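Local structure of L-ornithine N(5)-monooxygenase (Pseudomonas aeruginosa, 3S5W) at residues E154-A159 / A164-S169; I230-G235 / E241-L246; D256-A261 / I349-R354. The protein hydroxylates the side-chain nitrogen of L-ornithine with FAD, NADPH and molecular oxygen, the first step toward the hydroxamate groups of the siderophore pyoverdin. All blocks are in the same frame, centred on the assembly; numbering follows the deposited sequence.

How the contacts relate
Running from the N terminus, the chain first closes contact 1, a hairpin in which only four residues separate 154-159 from 164-169, within the mixed sheet of the FAD-binding part. It then crosses to the other side of the molecule, where contact 2 packs strand 228-233 against the helix that follows it, closing the first turn of the NADP-binding unit. Strand 253-258 comes next and opens contact 3, which closes a loop of 87 residues on strand 348-355 of the three-stranded sheet. The three follow in series, none nested. Contacts 2 and 3 touch through neighbouring strands, with centres about 12 Å apart, and share the NADP; contact 1 lies about 45 Å from contact 2, centre to centre.

Contact 1 of 3, residues E154-A159 / A164-S169; sequences EPMLSA and ALRVIS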
loop_
_atom_site.group_PDB
_atom_site.type_symbol
_atom_site.label_atom_id
_atom_site.label_comp_id
_atom_site.label_asym_id
_atom_site.label_seq_id
_atom_site.Cartn_x
_atom_site.Cartn_y
_atom_site.Cartn_z
ATOM N N GLU A 154 -3.937 -16.790 -17.769
ATOM C CA GLU A 154 -4.753 -17.818 -18.428
ATOM C C GLU A 154 -4.268 -19.239 -18.107
ATOM O O GLU A 154 -3.068 -19.473 -17.961
ATOM C CB GLU A 154 -4.738 -17.625 -19.939
ATOM C CG GLU A 154 -5.517 -16.415 -20.431
ATOM C CD GLU A 154 -5.169 -16.068 -21.869
ATOM O OE1 GLU A 154 -4.420 -16.844 -22.511
ATOM O OE2 GLU A 154 -5.635 -15.012 -22.354
ATOM N N PRO A 155 -5.214 -20.191 -18.003
ATOM C CA PRO A 155 -4.870 -21.594 -17.765
ATOM C C PRO A 155 -4.266 -22.279 -18.991
ATOM O O PRO A 155 -4.782 -22.119 -20.087
ATOM C CB PRO A 155 -6.223 -22.227 -17.439
ATOM C CG PRO A 155 -7.231 -21.344 -18.084
ATOM C CD PRO A 155 -6.673 -19.964 -17.982
ATOM N N MET A 156 -3.174 -23.012 -18.812
ATOM C CA MET A 156 -2.666 -23.886 -19.864
ATOM C C MET A 156 -3.151 -25.322 -19.648
ATOM O O MET A 156 -2.619 -26.050 -18.794
ATOM C CB MET A 156 -1.148 -23.824 -19.956
ATOM C CG MET A 156 -0.646 -23.190 -21.239
ATOM S SD MET A 156 1.150 -23.311 -21.468
ATOM C CE MET A 156 1.439 -25.091 -21.442
ATOM N N LEU A 157 -4.175 -25.700 -20.418
ATOM C CA LEU A 157 -4.801 -27.029 -20.354
ATOM C C LEU A 157 -3.963 -28.085 -21.068
ATOM O O LEU A 157 -3.478 -27.857 -22.177
ATOM C CB LEU A 157 -6.211 -27.004 -20.964
ATOM C CG LEU A 157 -7.318 -26.199 -20.271
ATOM C CD1 LEU A 157 -8.614 -26.143 -21.110
ATOM C CD2 LEU A 157 -7.587 -26.756 -18.885
ATOM N N SER A 158 -3.797 -29.235 -20.416
ATOM C CA SER A 158 -3.119 -30.403 -20.998
ATOM C C SER A 158 -3.775 -31.684 -20.463
ATOM O O SER A 158 -3.469 -32.126 -19.347
ATOM C CB SER A 158 -1.605 -30.365 -20.701
ATOM O OG SER A 158 -0.941 -31.555 -21.119
ATOM N N ALA A 159 -4.684 -32.254 -21.262
ATOM C CA ALA A 159 -5.520 -33.403 -20.872
ATOM C C ALA A 159 -6.560 -33.068 -19.787
ATOM O O ALA A 159 -6.777 -33.854 -18.862
ATOM C CB ALA A 159 -4.649 -34.632 -20.466
ATOM N N ALA A 164 -0.012 -25.478 -16.197
ATOM C CA ALA A 164 0.806 -24.272 -16.192
ATOM C C ALA A 164 -0.084 -23.056 -16.422
ATOM O O ALA A 164 -1.271 -23.186 -16.738
ATOM C CB ALA A 164 1.933 -24.362 -17.235
ATOM N N LEU A 165 0.481 -21.872 -16.229
ATOM C CA LEU A 165 -0.273 -20.654 -16.391
ATOM C C LEU A 165 0.407 -19.801 -17.420
ATOM O O LEU A 165 1.627 -19.775 -17.495
ATOM C CB LEU A 165 -0.396 -19.900 -15.043
ATOM C CG LEU A 165 -1.214 -20.564 -13.931
ATOM C CD1 LEU A 165 -0.921 -19.867 -12.604
ATOM C CD2 LEU A 165 -2.725 -20.566 -14.240
ATOM N N ARG A 166 -0.402 -19.124 -18.224
ATOM C CA ARG A 166 0.097 -18.175 -19.202
ATOM C C ARG A 166 -0.027 -16.795 -18.580
ATOM O O ARG A 166 -1.127 -16.398 -18.187
ATOM C CB ARG A 166 -0.747 -18.219 -20.490
ATOM C CG ARG A 166 -0.539 -19.453 -21.348
ATOM C CD ARG A 166 -1.749 -19.700 -22.319
ATOM N NE ARG A 166 -2.117 -18.500 -23.079
ATOM C CZ ARG A 166 -1.511 -18.090 -24.191
ATOM N NH1 ARG A 166 -0.510 -18.792 -24.698
ATOM N NH2 ARG A 166 -1.907 -16.977 -24.805
ATOM N N VAL A 167 1.092 -16.081 -18.478
ATOM C CA VAL A 167 1.081 -14.731 -17.937
ATOM C C VAL A 167 1.243 -13.760 -19.095
ATOM O O VAL A 167 2.262 -13.786 -19.787
ATOM C CB VAL A 167 2.215 -14.534 -16.866
ATOM C CG1 VAL A 167 2.190 -13.102 -16.294
ATOM C CG2 VAL A 167 2.128 -15.600 -15.755
ATOM N N ILE A 168 0.242 -12.911 -19.301
ATOM C CA ILE A 168 0.233 -11.966 -20.399
ATOM C C ILE A 168 0.570 -10.568 -19.871
ATOM O O ILE A 168 -0.138 -10.036 -19.028
ATOM C CB ILE A 168 -1.174 -11.909 -21.121
ATOM C CG1 ILE A 168 -1.515 -13.217 -21.861
ATOM C CG2 ILE A 168 -1.175 -10.795 -22.161
ATOM C CD1 ILE A 168 -1.798 -14.406 -21.028
ATOM N N SER A 169 1.632 -9.977 -20.386
ATOM C CA SER A 169 2.022 -8.640 -19.973
ATOM C C SER A 169 2.245 -7.710 -21.172
ATOM O O SER A 169 2.364 -8.169 -22.329
ATOM C CB SER A 169 3.262 -8.698 -19.057
ATOM O OG SER A 169 4.418 -9.176 -19.732
#
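Glu154 and Arg166 face each other across an antiparallel pair of strands and meet on the same side of the sheet through a salt bridge. Their flat ends are nearly coplanar, the carboxylate and guanidinium planes 16° apart. Arg166 NE lies 2.9 Å from Glu154 OE1 and points its N-H almost straight at it (167°), reaching the oxygen nearly in line with its C-O bond; NH2 adds a weak second bond to the same OE1. Glu154 stays extended beyond CG, whereas Arg166 bends at chi3 (50°), and that bend turns the NE edge of its guanidinium toward Glu154 OE1. The other carboxylate oxygen, OE2, is taken by Arg152, so two arginines share this acid, which probably favours its charged form. On one side of the bridge the methyl CD1 of Ile168 comes up to Glu154 CD at 3.9 Å. On the other, Met156 runs at about a right angle to the stem of Arg166, its CG 3.7 Å from Arg166 CG, and its CB also touches Ala164 CB. Beneath these side chains the backbones of Glu154 and Arg166 form a hydrogen-bonded pair, with Glu154 N to Arg166 O at 2.9 Å and Arg166 N to Glu154 O at 2.7 Å. Pro155 and Leu165 form the next, non-hydrogen-bonded pair and turn to the reverse face, where both pack on Leu387. The beta hairpin of strands 148-158 and 161-171 belongs to the mixed sheet of the FAD-binding part, with the FAD-binding Val150 near Ile168; its second strand pairs on the far edge with strand 176-181, whose Val178 touches Arg166.

Contact 2 of 3, residues I230-G235 / E241-L246; sequences IAIIGG and EAFIDL. With NAP (NADP nicotinamide-adenine-dinucleotide phosphate), chain F.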
loop_
_atom_site.group_PDB
_atom_site.type_symbol
_atom_site.label_atom_id
_atom_site.label_comp_id
_atom_site.label_asym_id
_atom_site.label_seq_id
_atom_site.Cartn_x
_atom_site.Cartn_y
_atom_site.Cartn_z
ATOM N N ILE A 230 -7.535 24.642 -2.193
ATOM C CA ILE A 230 -7.515 23.212 -2.410
ATOM C C ILE A 230 -8.286 22.495 -1.318
ATOM O O ILE A 230 -8.074 22.765 -0.122
ATOM C CB ILE A 230 -6.039 22.680 -2.479
ATOM C CG1 ILE A 230 -5.326 23.352 -3.672
ATOM C CG2 ILE A 230 -6.032 21.131 -2.536
ATOM C CD1 ILE A 230 -3.876 22.907 -3.956
ATOM N N ALA A 231 -9.165 21.580 -1.722
ATOM C CA ALA A 231 -9.876 20.721 -0.764
ATOM C C ALA A 231 -9.143 19.392 -0.611
ATOM O O ALA A 231 -8.734 18.804 -1.589
ATOM C CB ALA A 231 -11.348 20.450 -1.229
ATOM N N ILE A 232 -9.011 18.926 0.625
ATOM C CA ILE A 232 -8.510 17.606 0.900
ATOM C C ILE A 232 -9.650 16.809 1.503
ATOM O O ILE A 232 -10.168 17.192 2.566
ATOM C CB ILE A 232 -7.349 17.620 1.933
ATOM C CG1 ILE A 232 -6.169 18.455 1.402
ATOM C CG2 ILE A 232 -6.921 16.173 2.248
ATOM C CD1 ILE A 232 -5.144 18.841 2.486
ATOM N N ILE A 233 -10.043 15.717 0.835
ATOM C CA ILE A 233 -11.086 14.817 1.378
ATOM C C ILE A 233 -10.466 13.675 2.200
ATOM O O ILE A 233 -9.686 12.890 1.678
ATOM C CB ILE A 233 -11.981 14.222 0.243
ATOM C CG1 ILE A 233 -12.433 15.333 -0.753
ATOM C CG2 ILE A 233 -13.152 13.366 0.837
ATOM C CD1 ILE A 233 -13.083 16.608 -0.131
ATOM N N GLY A 234 -10.852 13.566 3.477
ATOM C CA GLY A 234 -10.386 12.469 4.344
ATOM C C GLY A 234 -9.769 13.002 5.633
ATOM O O GLY A 234 -9.503 14.213 5.777
ATOM N N GLY A 235 -9.496 12.095 6.554
ATOM C CA GLY A 235 -9.018 12.486 7.883
ATOM C C GLY A 235 -8.001 11.517 8.441
ATOM O O GLY A 235 -7.795 11.500 9.640
ATOM N N GLU A 241 -0.915 14.314 5.991
ATOM C CA GLU A 241 0.378 14.605 5.307
ATOM C C GLU A 241 0.187 15.588 4.165
ATOM O O GLU A 241 0.974 16.509 4.004
ATOM C CB GLU A 241 1.030 13.309 4.821
ATOM C CG GLU A 241 1.603 12.518 6.024
ATOM C CD GLU A 241 2.377 11.257 5.653
ATOM O OE1 GLU A 241 2.408 10.872 4.447
ATOM O OE2 GLU A 241 2.985 10.650 6.582
ATOM N N ALA A 242 -0.866 15.386 3.369
ATOM C CA ALA A 242 -1.221 16.344 2.312
ATOM C C ALA A 242 -1.441 17.740 2.873
ATOM O O ALA A 242 -0.904 18.746 2.354
ATOM C CB ALA A 242 -2.485 15.870 1.565
ATOM N N PHE A 243 -2.222 17.838 3.951
ATOM C CA PHE A 243 -2.426 19.136 4.551
ATOM C C PHE A 243 -1.135 19.826 4.986
ATOM O O PHE A 243 -0.963 21.014 4.767
ATOM C CB PHE A 243 -3.346 19.045 5.775
ATOM C CG PHE A 243 -3.588 20.372 6.430
ATOM C CD1 PHE A 243 -4.518 21.272 5.882
ATOM C CD2 PHE A 243 -2.902 20.727 7.603
ATOM C CE1 PHE A 243 -4.741 22.525 6.488
ATOM C CE2 PHE A 243 -3.110 21.965 8.225
ATOM C CZ PHE A 243 -4.054 22.872 7.656
ATOM N N ILE A 244 -0.261 19.097 5.660
ATOM C CA ILE A 244 0.944 19.715 6.212
ATOM C C ILE A 244 1.878 20.124 5.044
ATOM O O ILE A 244 2.521 21.210 5.073
ATOM C CB ILE A 244 1.615 18.730 7.218
ATOM C CG1 ILE A 244 0.908 18.822 8.578
ATOM C CG2 ILE A 244 3.131 18.962 7.337
ATOM C CD1 ILE A 244 0.922 20.261 9.256
ATOM N N ASP A 245 1.954 19.276 4.020
ATOM C CA ASP A 245 2.730 19.675 2.852
ATOM C C ASP A 245 2.220 20.972 2.188
ATOM O O ASP A 245 3.010 21.864 1.870
ATOM C CB ASP A 245 2.805 18.575 1.810
ATOM C CG ASP A 245 3.951 18.803 0.845
ATOM O OD1 ASP A 245 5.107 18.844 1.314
ATOM O OD2 ASP A 245 3.696 18.924 -0.358
ATOM N N LEU A 246 0.903 21.080 1.965
ATOM C CA LEU A 246 0.344 22.333 1.444
ATOM C C LEU A 246 0.686 23.496 2.365
ATOM O O LEU A 246 1.150 24.566 1.892
ATOM C CB LEU A 246 -1.173 22.249 1.194
ATOM C CG LEU A 246 -1.535 21.227 0.096
ATOM C CD1 LEU A 246 -3.045 21.045 0.029
ATOM C CD2 LEU A 246 -1.000 21.690 -1.253
HETATM P PA NAP F . -7.362 5.353 5.553
HETATM O O1A NAP F . -6.814 5.201 6.906
HETATM O O2A NAP F . -8.178 4.242 5.104
HETATM O O5B NAP F . -8.056 6.779 5.510
HETATM C C5B NAP F . -9.078 6.944 4.599
HETATM C C4B NAP F . -9.669 8.292 4.957
HETATM O O4B NAP F . -10.533 8.566 3.891
HETATM C C3B NAP F . -10.501 8.209 6.244
HETATM O O3B NAP F . -10.431 9.504 6.827
HETATM C C2B NAP F . -11.898 7.954 5.651
HETATM O O2B NAP F . -12.904 8.506 6.451
HETATM C C1B NAP F . -11.851 8.762 4.332
HETATM N N9A NAP F . -12.849 8.230 3.390
HETATM C C8A NAP F . -12.878 6.967 2.836
HETATM N N7A NAP F . -13.961 6.858 2.034
HETATM C C5A NAP F . -14.631 8.021 2.093
HETATM C C6A NAP F . -15.817 8.451 1.495
HETATM N N6A NAP F . -16.510 7.632 0.712
HETATM N N1A NAP F . -16.261 9.713 1.756
HETATM C C2A NAP F . -15.580 10.576 2.571
HETATM N N3A NAP F . -14.400 10.157 3.171
HETATM C C4A NAP F . -13.952 8.896 2.945
HETATM O O3 NAP F . -6.199 5.675 4.480
HETATM P PN NAP F . -4.795 6.512 4.544
HETATM O O1N NAP F . -4.291 6.532 3.130
HETATM O O2N NAP F . -4.926 7.825 5.255
HETATM O O5D NAP F . -3.973 5.427 5.404
HETATM C C5D NAP F . -3.116 5.599 6.513
HETATM C C4D NAP F . -2.122 4.472 6.254
HETATM O O4D NAP F . -0.805 4.694 6.682
HETATM C C3D NAP F . -2.426 3.102 6.838
HETATM O O3D NAP F . -3.635 2.574 6.348
HETATM C C2D NAP F . -1.146 2.366 6.409
HETATM O O2D NAP F . -1.185 1.684 5.162
HETATM C C1D NAP F . -0.116 3.501 6.324
HETATM P P2B NAP F . -13.841 7.637 7.447
HETATM O O1X NAP F . -15.002 8.598 7.670
HETATM O O2X NAP F . -12.952 7.405 8.654
HETATM O O3X NAP F . -14.201 6.337 6.773
#
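The first strand and helix of a Rossmann-type beta-alpha-beta unit, the one that binds NADP, pack together here through Ile232, Ile230 and Leu246. Ile232 is the main wedge: its CD1 methyl pushes into the helix and reaches the backbone itself, 3.4 Å from Phe243 N. The same methyl lies 3.8 Å from Phe243 CB, near the plane of the phenyl ring and at its edge, and also touches Ala242 CB. The CG1 branch of Ile232 is anti to the carbonyl carbon and the chain runs on extended (chi2 164°), which carries CD1 out to the helix. One turn further along, Leu246 lies beside Ile232, its CD1 touching both Ile232 CD1 and Ile230 CG2 at 3.9 Å each. The Ile230 and Leu246 side chains pass each other at a slant, and the second Leu246 methyl, CD2, meets Ile230 CD1 at 4.1 Å. Strand and helix run nearly antiparallel, 158° between their directions, as in a beta-alpha-beta crossover, where helix 237-249 runs back before strand 253-258 lies parallel to strand 228-233. The turn between them carries the glycines of a GxGxxA pattern. Gly234 adopts backbone angles that suit glycine, and NADP O4B lies close to it. Next along, Gly235 N gives its hydrogen to NADP O3B, the adenosine-ribose hydroxyl oxygen, at 2.8 Å. At the start of helix 237-249, Ser238 OG is also hydrogen-bonded to NADP, while the Phe243 ring packs edge-to-face with His331.

Contact 3 of 3, residues D256-A261 / I349-R354; sequences DMILRA and IELALR. With NAP (NADP nicotinamide-adenine-dinucleotide phosphate), chain F.
With CG1 anti to its carbonyl carbon (chi1 -56°) and the chain extended beyond it, Ile258 stretches its CD1 methyl across to two leucines of the facing strand. Leu351 and Leu353 both lower their methyls from the same side of strand 348-355. Ile258 CD1 sits 4.0 Å from Leu351 CD1, the two side chains slanting past each other. Leu353 lies across Ile258 at about a right angle and straddles its end, since Ile258 CD1 is 4.0 Å from Leu353 CD2 and equally near its CD1, while Ile258 CG2 also brushes CD2. The touch is small and wholly apolar, and it joins two different sheets: Ile258 ends strand 253-258 of the parallel NADP-binding sheet, and the leucines belong to the middle strand of an antiparallel three-stranded sheet lying over it. Tyr366 and Thr337, from the strands flanking those leucines, also touch Ile258. Two residues past Ile258 the chain reaches the cofactor through Arg260. CG of Arg260 is held between its backbone N and carbonyl carbon, and the straight chain beyond leads away from the leucines to the 2'-phosphate. Arg260 NE binds NADP O1X at 2.8 Å and Arg260 NH2 binds NADP O3X at 2.8 Å, both nearly straight (166° and 175°), with the phosphorus in the guanidinium plane, a double grip consistent with the use of NADPH. One face of the same group lies on the adenine, NADP C6A standing 3.5 Å above the guanidinium plane of Arg260, toward its rim.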
loop_
_atom_site.group_PDB
_atom_site.type_symbol
_atom_site.label_atom_id
_atom_site.label_comp_id
_atom_site.label_asym_id
_atom_site.label_seq_id
_atom_site.Cartn_x
_atom_site.Cartn_y
_atom_site.Cartn_z
ATOM N N ASP A 256 -8.531 23.230 2.818
ATOM C CA ASP A 256 -9.658 22.813 3.666
ATOM C C ASP A 256 -9.575 21.305 3.849
ATOM O O ASP A 256 -9.628 20.560 2.865
ATOM C CB ASP A 256 -11.016 23.127 3.013
ATOM C CG ASP A 256 -11.330 24.617 2.929
ATOM O OD1 ASP A 256 -10.430 25.472 3.147
ATOM O OD2 ASP A 256 -12.518 24.932 2.644
ATOM N N MET A 257 -9.458 20.835 5.084
ATOM C CA MET A 257 -9.563 19.405 5.329
ATOM C C MET A 257 -11.035 19.133 5.504
ATOM O O MET A 257 -11.688 19.673 6.420
ATOM C CB MET A 257 -8.833 18.954 6.585
ATOM C CG MET A 257 -7.371 19.228 6.559
ATOM S SD MET A 257 -6.480 18.437 7.939
ATOM C CE MET A 257 -6.587 16.704 7.504
ATOM N N ILE A 258 -11.556 18.287 4.630
ATOM C CA ILE A 258 -12.978 17.974 4.649
ATOM C C ILE A 258 -13.132 16.519 5.049
ATOM O O ILE A 258 -12.857 15.619 4.260
ATOM C CB ILE A 258 -13.668 18.287 3.285
ATOM C CG1 ILE A 258 -13.441 19.764 2.901
ATOM C CG2 ILE A 258 -15.182 17.888 3.332
ATOM C CD1 ILE A 258 -13.939 20.156 1.505
ATOM N N LEU A 259 -13.593 16.286 6.279
ATOM C CA LEU A 259 -13.709 14.926 6.768
ATOM C C LEU A 259 -15.099 14.736 7.372
ATOM O O LEU A 259 -15.645 15.655 8.017
ATOM C CB LEU A 259 -12.601 14.574 7.789
ATOM C CG LEU A 259 -12.514 15.372 9.109
ATOM C CD1 LEU A 259 -11.835 14.541 10.186
ATOM C CD2 LEU A 259 -11.762 16.702 8.916
ATOM N N ARG A 260 -15.679 13.575 7.097
ATOM C CA ARG A 260 -17.028 13.285 7.591
ATOM C C ARG A 260 -16.992 12.921 9.098
ATOM O O ARG A 260 -17.981 13.090 9.791
ATOM C CB ARG A 260 -17.725 12.214 6.731
ATOM C CG ARG A 260 -16.995 10.901 6.630
ATOM C CD ARG A 260 -17.663 9.901 5.673
ATOM N NE ARG A 260 -16.880 8.670 5.655
ATOM C CZ ARG A 260 -17.129 7.621 4.877
ATOM N NH1 ARG A 260 -18.138 7.654 4.025
ATOM N NH2 ARG A 260 -16.357 6.546 4.946
ATOM N N ALA A 261 -15.849 12.441 9.588
ATOM C CA ALA A 261 -15.691 12.143 11.017
ATOM C C ALA A 261 -15.501 13.433 11.826
ATOM O O ALA A 261 -15.316 14.518 11.261
ATOM C CB ALA A 261 -14.529 11.155 11.239
ATOM N N ILE A 349 -13.720 23.311 -9.113
ATOM C CA ILE A 349 -14.556 22.192 -8.718
ATOM C C ILE A 349 -15.473 22.697 -7.596
ATOM O O ILE A 349 -14.998 23.100 -6.517
ATOM C CB ILE A 349 -13.724 20.930 -8.270
ATOM C CG1 ILE A 349 -12.732 20.513 -9.374
ATOM C CG2 ILE A 349 -14.642 19.763 -7.856
ATOM C CD1 ILE A 349 -13.384 20.211 -10.747
ATOM N N GLU A 350 -16.777 22.678 -7.859
ATOM C CA GLU A 350 -17.746 23.185 -6.904
ATOM C C GLU A 350 -18.211 22.019 -6.033
ATOM O O GLU A 350 -18.637 20.992 -6.538
ATOM C CB GLU A 350 -18.917 23.867 -7.660
ATOM C CG GLU A 350 -19.985 24.405 -6.749
ATOM C CD GLU A 350 -21.112 25.034 -7.532
ATOM O OE1 GLU A 350 -20.898 26.093 -8.148
ATOM O OE2 GLU A 350 -22.199 24.445 -7.545
ATOM N N LEU A 351 -18.090 22.159 -4.715
ATOM C CA LEU A 351 -18.475 21.085 -3.811
ATOM C C LEU A 351 -19.636 21.580 -2.973
ATOM O O LEU A 351 -19.553 22.666 -2.408
ATOM C CB LEU A 351 -17.325 20.723 -2.849
ATOM C CG LEU A 351 -16.011 20.176 -3.420
ATOM C CD1 LEU A 351 -15.106 19.698 -2.261
ATOM C CD2 LEU A 351 -16.244 19.042 -4.420
ATOM N N ALA A 352 -20.694 20.773 -2.910
ATOM C CA ALA A 352 -21.816 21.028 -2.017
ATOM C C ALA A 352 -21.530 20.232 -0.746
ATOM O O ALA A 352 -21.446 19.001 -0.769
ATOM C CB ALA A 352 -23.155 20.623 -2.672
ATOM N N LEU A 353 -21.350 20.969 0.347
ATOM C CA LEU A 353 -20.844 20.423 1.605
ATOM C C LEU A 353 -21.912 20.426 2.719
ATOM O O LEU A 353 -22.436 21.495 3.102
ATOM C CB LEU A 353 -19.617 21.200 2.047
ATOM C CG LEU A 353 -18.424 21.238 1.073
ATOM C CD1 LEU A 353 -17.377 22.178 1.668
ATOM C CD2 LEU A 353 -17.837 19.875 0.798
ATOM N N ARG A 354 -22.236 19.237 3.204
ATOM C CA ARG A 354 -23.248 19.099 4.253
ATOM C C ARG A 354 -22.540 19.009 5.596
ATOM O O ARG A 354 -21.780 18.074 5.833
ATOM C CB ARG A 354 -24.101 17.843 4.024
ATOM C CG ARG A 354 -25.204 17.609 5.080
ATOM C CD ARG A 354 -26.396 18.537 4.903
ATOM N NE ARG A 354 -27.091 18.286 3.645
ATOM C CZ ARG A 354 -28.082 19.038 3.161
ATOM N NH1 ARG A 354 -28.495 20.117 3.818
ATOM N NH2 ARG A 354 -28.636 18.723 2.000
HETATM P PA NAP F . -7.362 5.353 5.553
HETATM O O1A NAP F . -6.814 5.201 6.906
HETATM O O2A NAP F . -8.178 4.242 5.104
HETATM O O5B NAP F . -8.056 6.779 5.510
HETATM C C5B NAP F . -9.078 6.944 4.599
HETATM C C4B NAP F . -9.669 8.292 4.957
HETATM O O4B NAP F . -10.533 8.566 3.891
HETATM C C3B NAP F . -10.501 8.209 6.244
HETATM O O3B NAP F . -10.431 9.504 6.827
HETATM C C2B NAP F . -11.898 7.954 5.651
HETATM O O2B NAP F . -12.904 8.506 6.451
HETATM C C1B NAP F . -11.851 8.762 4.332
HETATM N N9A NAP F . -12.849 8.230 3.390
HETATM C C8A NAP F . -12.878 6.967 2.836
HETATM N N7A NAP F . -13.961 6.858 2.034
HETATM C C5A NAP F . -14.631 8.021 2.093
HETATM C C6A NAP F . -15.817 8.451 1.495
HETATM N N6A NAP F . -16.510 7.632 0.712
HETATM N N1A NAP F . -16.261 9.713 1.756
HETATM C C2A NAP F . -15.580 10.576 2.571
HETATM N N3A NAP F . -14.400 10.157 3.171
HETATM C C4A NAP F . -13.952 8.896 2.945
HETATM O O3 NAP F . -6.199 5.675 4.480
HETATM P PN NAP F . -4.795 6.512 4.544
HETATM O O1N NAP F . -4.291 6.532 3.130
HETATM O O2N NAP F . -4.926 7.825 5.255
HETATM O O5D NAP F . -3.973 5.427 5.404
HETATM C C5D NAP F . -3.116 5.599 6.513
HETATM C C4D NAP F . -2.122 4.472 6.254
HETATM O O4D NAP F . -0.805 4.694 6.682
HETATM C C3D NAP F . -2.426 3.102 6.838
HETATM O O3D NAP F . -3.635 2.574 6.348
HETATM C C2D NAP F . -1.146 2.366 6.409
HETATM O O2D NAP F . -1.185 1.684 5.162
HETATM C C1D NAP F . -0.116 3.501 6.324
HETATM P P2B NAP F . -13.841 7.637 7.447
HETATM O O1X NAP F . -15.002 8.598 7.670
HETATM O O2X NAP F . -12.952 7.405 8.654
HETATM O O3X NAP F . -14.201 6.337 6.773
#